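Long-range contacts in aldehyde dehydrogenase (Burkholderia thailandensis, PDB 5J6B), which probably oxidises aldehydes to carboxylic acids with NADP as cofactor: residues K34-V39 / D324-A329; C96-K101 / T190-L195; Y147-I152 / D473-R478. All coordinates share one frame; numbering follows the deposited sequence.

Interaction 1 of 3, residues K34-V39 / D324-A329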
# COMPACT_ATOMS: atom_id res chain seq x y z
N LYS A 34 21.73 39.16 12.07
CA LYS A 34 21.02 39.12 13.34
C LYS A 34 21.95 39.15 14.55
O LYS A 34 21.47 39.31 15.67
CB LYS A 34 20.09 37.90 13.38
CG LYS A 34 19.02 37.90 12.28
CD LYS A 34 18.14 39.17 12.32
CE LYS A 34 17.15 39.21 11.13
NZ LYS A 34 17.83 38.94 9.82
N TYR A 35 23.26 39.02 14.36
CA TYR A 35 24.15 39.18 15.50
C TYR A 35 24.66 40.61 15.64
O TYR A 35 24.66 41.18 16.74
CB TYR A 35 25.32 38.19 15.39
CG TYR A 35 26.29 38.30 16.55
CD1 TYR A 35 25.90 37.98 17.84
CD2 TYR A 35 27.61 38.71 16.34
CE1 TYR A 35 26.77 38.08 18.89
CE2 TYR A 35 28.50 38.81 17.39
CZ TYR A 35 28.08 38.49 18.67
OH TYR A 35 28.95 38.59 19.72
N THR A 36 25.12 41.21 14.55
CA THR A 36 25.67 42.55 14.59
C THR A 36 24.63 43.65 14.45
O THR A 36 24.96 44.82 14.71
CB THR A 36 26.71 42.74 13.48
OG1 THR A 36 26.04 42.78 12.22
CG2 THR A 36 27.73 41.60 13.50
N GLY A 37 23.41 43.33 14.04
CA GLY A 37 22.39 44.32 13.75
C GLY A 37 22.60 45.09 12.46
O GLY A 37 21.69 45.82 12.04
N LYS A 38 23.75 44.95 11.83
CA LYS A 38 24.08 45.74 10.65
C LYS A 38 23.38 45.17 9.42
O LYS A 38 23.23 43.95 9.28
CB LYS A 38 25.60 45.72 10.47
CG LYS A 38 26.16 46.81 9.63
CD LYS A 38 27.67 46.68 9.66
CE LYS A 38 28.31 47.48 8.57
NZ LYS A 38 29.74 47.15 8.53
N VAL A 39 22.96 46.06 8.52
CA VAL A 39 22.34 45.60 7.27
C VAL A 39 23.36 44.81 6.47
O VAL A 39 24.46 45.28 6.18
CB VAL A 39 21.78 46.79 6.47
CG1 VAL A 39 21.36 46.33 5.08
CG2 VAL A 39 20.59 47.39 7.20
N ASP A 324 29.03 34.88 19.08
CA ASP A 324 28.90 35.12 17.65
C ASP A 324 28.60 33.80 16.94
O ASP A 324 29.39 32.86 17.06
CB ASP A 324 30.19 35.75 17.11
CG ASP A 324 30.03 36.34 15.71
OD1 ASP A 324 29.15 35.87 14.95
OD2 ASP A 324 30.80 37.27 15.34
N PRO A 325 27.48 33.69 16.22
CA PRO A 325 27.19 32.44 15.49
C PRO A 325 28.20 32.13 14.39
O PRO A 325 28.28 30.97 13.95
CB PRO A 325 25.79 32.69 14.92
CG PRO A 325 25.70 34.17 14.79
CD PRO A 325 26.48 34.74 15.96
N LYS A 326 28.98 33.10 13.94
CA LYS A 326 30.06 32.80 13.00
C LYS A 326 31.19 32.03 13.67
O LYS A 326 31.98 31.38 12.97
CB LYS A 326 30.58 34.10 12.38
CG LYS A 326 29.49 34.90 11.68
CD LYS A 326 30.02 36.26 11.21
CE LYS A 326 28.88 37.15 10.75
NZ LYS A 326 27.94 37.48 11.87
N ASP A 327 31.30 32.08 14.99
CA ASP A 327 32.32 31.33 15.71
C ASP A 327 31.87 29.88 15.82
O ASP A 327 30.80 29.61 16.38
CB ASP A 327 32.54 31.97 17.09
CG ASP A 327 33.61 31.26 17.92
OD1 ASP A 327 34.15 30.23 17.49
OD2 ASP A 327 33.90 31.75 19.03
N PRO A 328 32.63 28.91 15.27
CA PRO A 328 32.17 27.51 15.31
C PRO A 328 32.02 26.97 16.72
O PRO A 328 31.27 26.00 16.93
CB PRO A 328 33.26 26.74 14.55
CG PRO A 328 34.03 27.79 13.79
CD PRO A 328 33.93 29.06 14.59
N ALA A 329 32.69 27.59 17.70
CA ALA A 329 32.52 27.20 19.09
C ALA A 329 31.17 27.61 19.64
O ALA A 329 30.73 27.05 20.65
CB ALA A 329 33.65 27.80 19.93
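Tyr-35 lays its phenol ring over Asp-324 and reaches Pro-325 CD, and this one aromatic side chain makes most of the contact. With CG anti to its backbone N (chi1 180°), the ring reaches across to the other loop, where the Asp-324 CA sits over one face, 3.7 Å from the ring centroid and 14° off the normal. It is a CH-pi contact. The carboxylate continues the overlap beside it: Asp-324 CG approaches Tyr-35 CE2 to 3.4 Å, with the two planes turned 30° apart. Nearer the tyrosine backbone, Pro-325 CD comes within 3.6 Å of Tyr-35 CG, so the proline adds an apolar contact near the root of the ring. Residues 34-39 and 324-329 share no hydrogen bond, so close packing carries their contact.

What presents Asp-324 and Pro-325 to the ring is a type I turn from Asp-324 to Asp-327, closed by Asp-327 N donating to Asp-324 O at 2.9 Å. The Asp-324 carboxylate adds an Asx turn, its OD1 taking Lys-326 N at 3.0 Å from above the carboxylate plane. Lys-326 NZ forms only a long ion pair with that same OD1; its salt bridge to Asp-33, just ahead of Lys-34, is a polar link between the two loops.

The contact lies near the protein surface. It joins the loop between strands 29-32 and 39-43 to the loop between helices 303-319 and 338-353, with Cys-96 of helix 88-99 touching Pro-325 and Lys-326.

Interaction 2 of 3, residues C96-K101 / T190-L195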
# COMPACT_ATOMS: atom_id res chain seq x y z
N CYS A 96 23.73 31.63 8.34
CA CYS A 96 24.34 32.10 9.58
C CYS A 96 24.07 33.58 9.81
O CYS A 96 23.65 34.00 10.90
CB CYS A 96 25.84 31.79 9.53
SG CYS A 96 26.75 32.18 11.02
N ILE A 97 24.26 34.40 8.77
CA ILE A 97 24.07 35.85 8.88
C ILE A 97 22.59 36.19 9.09
O ILE A 97 22.21 36.84 10.07
CB ILE A 97 24.64 36.56 7.64
CG1 ILE A 97 26.15 36.33 7.55
CG2 ILE A 97 24.28 38.05 7.66
CD1 ILE A 97 26.80 36.84 6.27
N GLU A 98 21.74 35.78 8.15
CA GLU A 98 20.38 36.31 8.13
C GLU A 98 19.51 35.74 9.25
O GLU A 98 18.54 36.39 9.66
CB GLU A 98 19.72 36.07 6.77
CG GLU A 98 19.38 34.62 6.45
CD GLU A 98 18.74 34.48 5.07
OE1 GLU A 98 18.14 35.48 4.60
OE2 GLU A 98 18.84 33.40 4.45
N ALA A 99 19.81 34.53 9.73
CA ALA A 99 19.06 33.97 10.85
C ALA A 99 19.84 34.01 12.17
O ALA A 99 19.29 33.60 13.19
CB ALA A 99 18.63 32.53 10.53
N GLY A 100 21.08 34.50 12.17
CA GLY A 100 21.88 34.43 13.39
C GLY A 100 22.09 33.01 13.88
O GLY A 100 22.28 32.79 15.08
N LYS A 101 22.06 32.05 12.98
CA LYS A 101 22.12 30.64 13.33
C LYS A 101 23.57 30.18 13.42
O LYS A 101 24.33 30.40 12.46
CB LYS A 101 21.38 29.81 12.28
CG LYS A 101 21.33 28.30 12.53
CD LYS A 101 20.28 27.66 11.63
CE LYS A 101 20.06 26.18 11.95
NZ LYS A 101 18.74 25.70 11.43
N THR A 190 14.49 36.65 6.73
CA THR A 190 15.45 35.66 6.22
C THR A 190 15.10 35.24 4.80
O THR A 190 14.78 34.07 4.55
CB THR A 190 15.50 34.43 7.14
OG1 THR A 190 14.21 33.82 7.17
CG2 THR A 190 15.93 34.79 8.56
N PRO A 191 15.19 36.15 3.83
CA PRO A 191 14.80 35.80 2.45
C PRO A 191 15.92 35.28 1.56
O PRO A 191 15.63 34.79 0.46
CB PRO A 191 14.27 37.14 1.91
CG PRO A 191 15.15 38.17 2.59
CD PRO A 191 15.56 37.58 3.94
N ILE A 192 17.18 35.39 1.99
CA ILE A 192 18.30 35.16 1.09
C ILE A 192 18.34 33.71 0.63
O ILE A 192 18.54 33.42 -0.56
CB ILE A 192 19.63 35.56 1.75
CG1 ILE A 192 19.61 37.03 2.17
CG2 ILE A 192 20.79 35.28 0.79
CD1 ILE A 192 20.80 37.41 3.05
N GLY A 193 18.19 32.77 1.57
CA GLY A 193 18.26 31.37 1.20
C GLY A 193 17.23 30.99 0.16
O GLY A 193 17.53 30.33 -0.83
N ALA A 194 15.98 31.43 0.38
CA ALA A 194 14.91 31.22 -0.59
C ALA A 194 15.27 31.78 -1.97
O ALA A 194 14.93 31.18 -3.00
CB ALA A 194 13.61 31.87 -0.09
N LEU A 195 15.95 32.93 -2.01
CA LEU A 195 16.31 33.52 -3.30
C LEU A 195 17.49 32.81 -3.95
O LEU A 195 17.60 32.78 -5.18
CB LEU A 195 16.60 35.01 -3.13
CG LEU A 195 15.39 35.85 -2.69
CD1 LEU A 195 15.80 37.26 -2.32
CD2 LEU A 195 14.29 35.84 -3.76
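Glu-98 reaches out from the last turn of helix 88-99 and grips the first turn of helix 192-202 with both carboxylate oxygens. Glu-98 OE1 accepts from Ile-192 N at 2.8 Å, and Glu-98 OE2 accepts from Gly-193 N at 3.0 Å. Each oxygen uses its syn lone pair, so the two bonds form a fork that spans consecutive backbone N-H groups and restrains rotation of the carboxylate. The torsions explain the reach: CG stands between the backbone N and the carbonyl carbon (chi1 70°), after which the chain runs out extended.

Thr-190 and Ile-192 pack against the glutamate. The Thr-190 side chain crosses that of Glu-98 at about a right angle, its CB 3.9 Å from Glu-98 CG, while its CG2 methyl comes to 3.3 Å from Glu-98 O. Ile-192 runs past the glutamate in the opposite direction, with CB 3.2 Å from Glu-98 OE1; the branched chain thus packs beside the same oxygen that takes its own N-H. Further out, Ile-192 also touches Val-31, Thr-41 and Tyr-14 of the neighbouring small sheet. Gly-193 brings no side chain to the second bond.

Every residue that touches is buried. A buried carboxylate is costly to desolvate, and the cost is probably offset, at least in part, by two main-chain N-H groups at the amino-terminal end of a helix. Those groups and the helix dipole would be expected to stabilise the negative charge and to lower the glutamate's pKa, while the Glu-98 side chain in turn ties helix 88-99 to main-chain N-H groups of helix 192-202.

Interaction 3 of 3, residues Y147-I152 / D473-R478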
# COMPACT_ATOMS: atom_id res chain seq x y z
N TYR A 147 -7.46 4.91 -10.10
CA TYR A 147 -7.29 6.30 -9.72
C TYR A 147 -5.82 6.69 -9.80
O TYR A 147 -4.93 5.88 -9.55
CB TYR A 147 -7.87 6.61 -8.31
CG TYR A 147 -7.15 5.92 -7.17
CD1 TYR A 147 -6.02 6.50 -6.58
CD2 TYR A 147 -7.58 4.70 -6.68
CE1 TYR A 147 -5.35 5.88 -5.54
CE2 TYR A 147 -6.92 4.07 -5.63
CZ TYR A 147 -5.81 4.66 -5.07
OH TYR A 147 -5.15 4.03 -4.04
N LYS A 148 -5.58 7.94 -10.17
CA LYS A 148 -4.25 8.52 -10.13
C LYS A 148 -4.34 9.88 -9.47
O LYS A 148 -5.43 10.46 -9.36
CB LYS A 148 -3.64 8.64 -11.54
CG LYS A 148 -4.41 9.56 -12.47
CD LYS A 148 -3.78 9.57 -13.87
CE LYS A 148 -4.63 10.32 -14.87
NZ LYS A 148 -4.03 10.24 -16.24
N ARG A 149 -3.20 10.39 -9.03
CA ARG A 149 -3.13 11.70 -8.40
C ARG A 149 -2.73 12.74 -9.44
O ARG A 149 -1.81 12.51 -10.24
CB ARG A 149 -2.14 11.69 -7.24
CG ARG A 149 -2.51 10.71 -6.20
CD ARG A 149 -1.55 10.75 -5.03
NE ARG A 149 -2.18 10.21 -3.82
CZ ARG A 149 -3.03 10.90 -3.07
NH1 ARG A 149 -3.36 12.15 -3.39
NH2 ARG A 149 -3.54 10.33 -1.98
N VAL A 150 -3.43 13.87 -9.45
CA VAL A 150 -3.14 14.97 -10.37
C VAL A 150 -2.84 16.19 -9.52
O VAL A 150 -3.23 16.26 -8.35
CB VAL A 150 -4.29 15.21 -11.37
CG1 VAL A 150 -4.46 14.02 -12.30
CG2 VAL A 150 -5.60 15.54 -10.62
N PRO A 151 -2.13 17.19 -10.07
CA PRO A 151 -1.80 18.38 -9.28
C PRO A 151 -3.06 19.07 -8.77
O PRO A 151 -4.08 19.13 -9.46
CB PRO A 151 -1.05 19.28 -10.28
CG PRO A 151 -0.51 18.33 -11.33
CD PRO A 151 -1.53 17.21 -11.42
N ILE A 152 -2.99 19.60 -7.54
CA ILE A 152 -4.16 20.29 -6.99
C ILE A 152 -4.39 21.62 -7.71
O ILE A 152 -5.53 22.11 -7.78
CB ILE A 152 -4.02 20.50 -5.47
CG1 ILE A 152 -5.34 21.01 -4.88
CG2 ILE A 152 -2.92 21.51 -5.14
CD1 ILE A 152 -5.34 21.04 -3.35
N ASP A 473 -1.17 16.13 -0.12
CA ASP A 473 -2.00 17.32 0.03
C ASP A 473 -1.97 18.21 -1.21
O ASP A 473 -2.94 18.94 -1.47
CB ASP A 473 -1.58 18.10 1.28
CG ASP A 473 -2.25 17.55 2.54
OD1 ASP A 473 -3.18 16.73 2.40
OD2 ASP A 473 -1.85 17.93 3.67
N MET A 474 -0.89 18.17 -2.00
CA MET A 474 -0.77 18.96 -3.22
C MET A 474 -1.35 18.26 -4.44
O MET A 474 -1.10 18.72 -5.56
CB MET A 474 0.70 19.30 -3.50
CG MET A 474 1.30 20.18 -2.45
SD MET A 474 3.06 20.40 -2.70
CE MET A 474 3.49 20.97 -1.05
N THR A 475 -2.05 17.15 -4.25
CA THR A 475 -2.62 16.42 -5.37
C THR A 475 -4.07 16.05 -5.06
O THR A 475 -4.48 15.99 -3.90
CB THR A 475 -1.81 15.14 -5.70
OG1 THR A 475 -1.68 14.34 -4.52
CG2 THR A 475 -0.43 15.51 -6.25
N GLU A 476 -4.84 15.81 -6.12
CA GLU A 476 -6.21 15.32 -5.99
C GLU A 476 -6.32 13.94 -6.62
O GLU A 476 -5.70 13.67 -7.66
CB GLU A 476 -7.22 16.27 -6.69
CG GLU A 476 -7.46 17.58 -5.95
CD GLU A 476 -8.46 17.43 -4.81
OE1 GLU A 476 -9.00 16.32 -4.62
OE2 GLU A 476 -8.71 18.43 -4.10
N LEU A 477 -7.12 13.08 -6.01
CA LEU A 477 -7.47 11.83 -6.68
C LEU A 477 -8.33 12.11 -7.91
O LEU A 477 -9.25 12.92 -7.88
CB LEU A 477 -8.21 10.89 -5.74
CG LEU A 477 -7.45 10.31 -4.56
CD1 LEU A 477 -8.31 9.25 -3.84
CD2 LEU A 477 -6.15 9.70 -5.02
N ARG A 478 -8.01 11.42 -9.01
CA ARG A 478 -8.79 11.46 -10.24
C ARG A 478 -9.17 10.00 -10.52
O ARG A 478 -8.33 9.20 -10.95
CB ARG A 478 -7.99 12.11 -11.37
CG ARG A 478 -8.57 11.99 -12.77
CD ARG A 478 -9.47 13.15 -13.18
NE ARG A 478 -8.99 14.50 -12.86
CZ ARG A 478 -8.26 15.28 -13.65
NH1 ARG A 478 -7.83 14.88 -14.84
NH2 ARG A 478 -7.94 16.50 -13.23
O HOH W 1 -5.42 13.50 -2.14
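Lys-148 and Val-150 pair with Arg-478 and Glu-476 in an antiparallel ladder that belongs to the three-stranded sheet of the oligomerisation region, as in other aldehyde dehydrogenases. Its tight part is the backbone: two bonds close each of these hydrogen-bonded pairs, and among the four, Arg-478 N donates to Lys-148 O at 2.8 Å and Val-150 N to Glu-476 O at 2.9 Å. Beyond the strand, Ile-152 N still reaches Met-474 O.

On the face carrying Val-150 and Arg-478, the valine methyls lie against one face of the guanidinium, Val-150 CG2 3.6 Å from Arg-478 NH2. A second subunit packs here, alongside Arg-66 of the same chain: Arg-478 hydrogen-bonds to its Trp-431 O, while Lys-148 and Glu-476 form salt bridges with its Asp-432 and Arg-464.

The face of Arg-149 and Leu-477 is partly exposed and holds a bound water. Leu-477 CD2 touches Tyr-147 CD1 at 3.6 Å and sits over the centre of the Arg-149 guanidinium, which stretches across to Thr-475. Thr-475 OG1, itself bonded to Ile-471, receives Arg-149 NH1 at 3.0 Å, 29° out of the guanidinium plane. The water, at the guanidinium edge, accepts from Arg-149 NH1 at 2.8 Å.

In the fold
Interactions 1 and 2 are neighbours, their centres about 12 Å apart, and interaction 2 is nested along the chain inside the loop closed by interaction 1. They touch directly: Lys-34 NZ lies 2.7 Å from Glu-98 O, a probable hydrogen bond, and Pro-325 CB packs 3.5 Å from Gly-100 O. Interaction 2 lies near the cofactor, with the Thr-190 side chain about 7 Å from the bound NADPH. Interaction 3 is separate, its centre about 44 Å from that of interaction 1 and 33 Å from that of interaction 2. It faces the second subunit, yet the Asp-473 side chain at its base is only about 13 Å from NADPH.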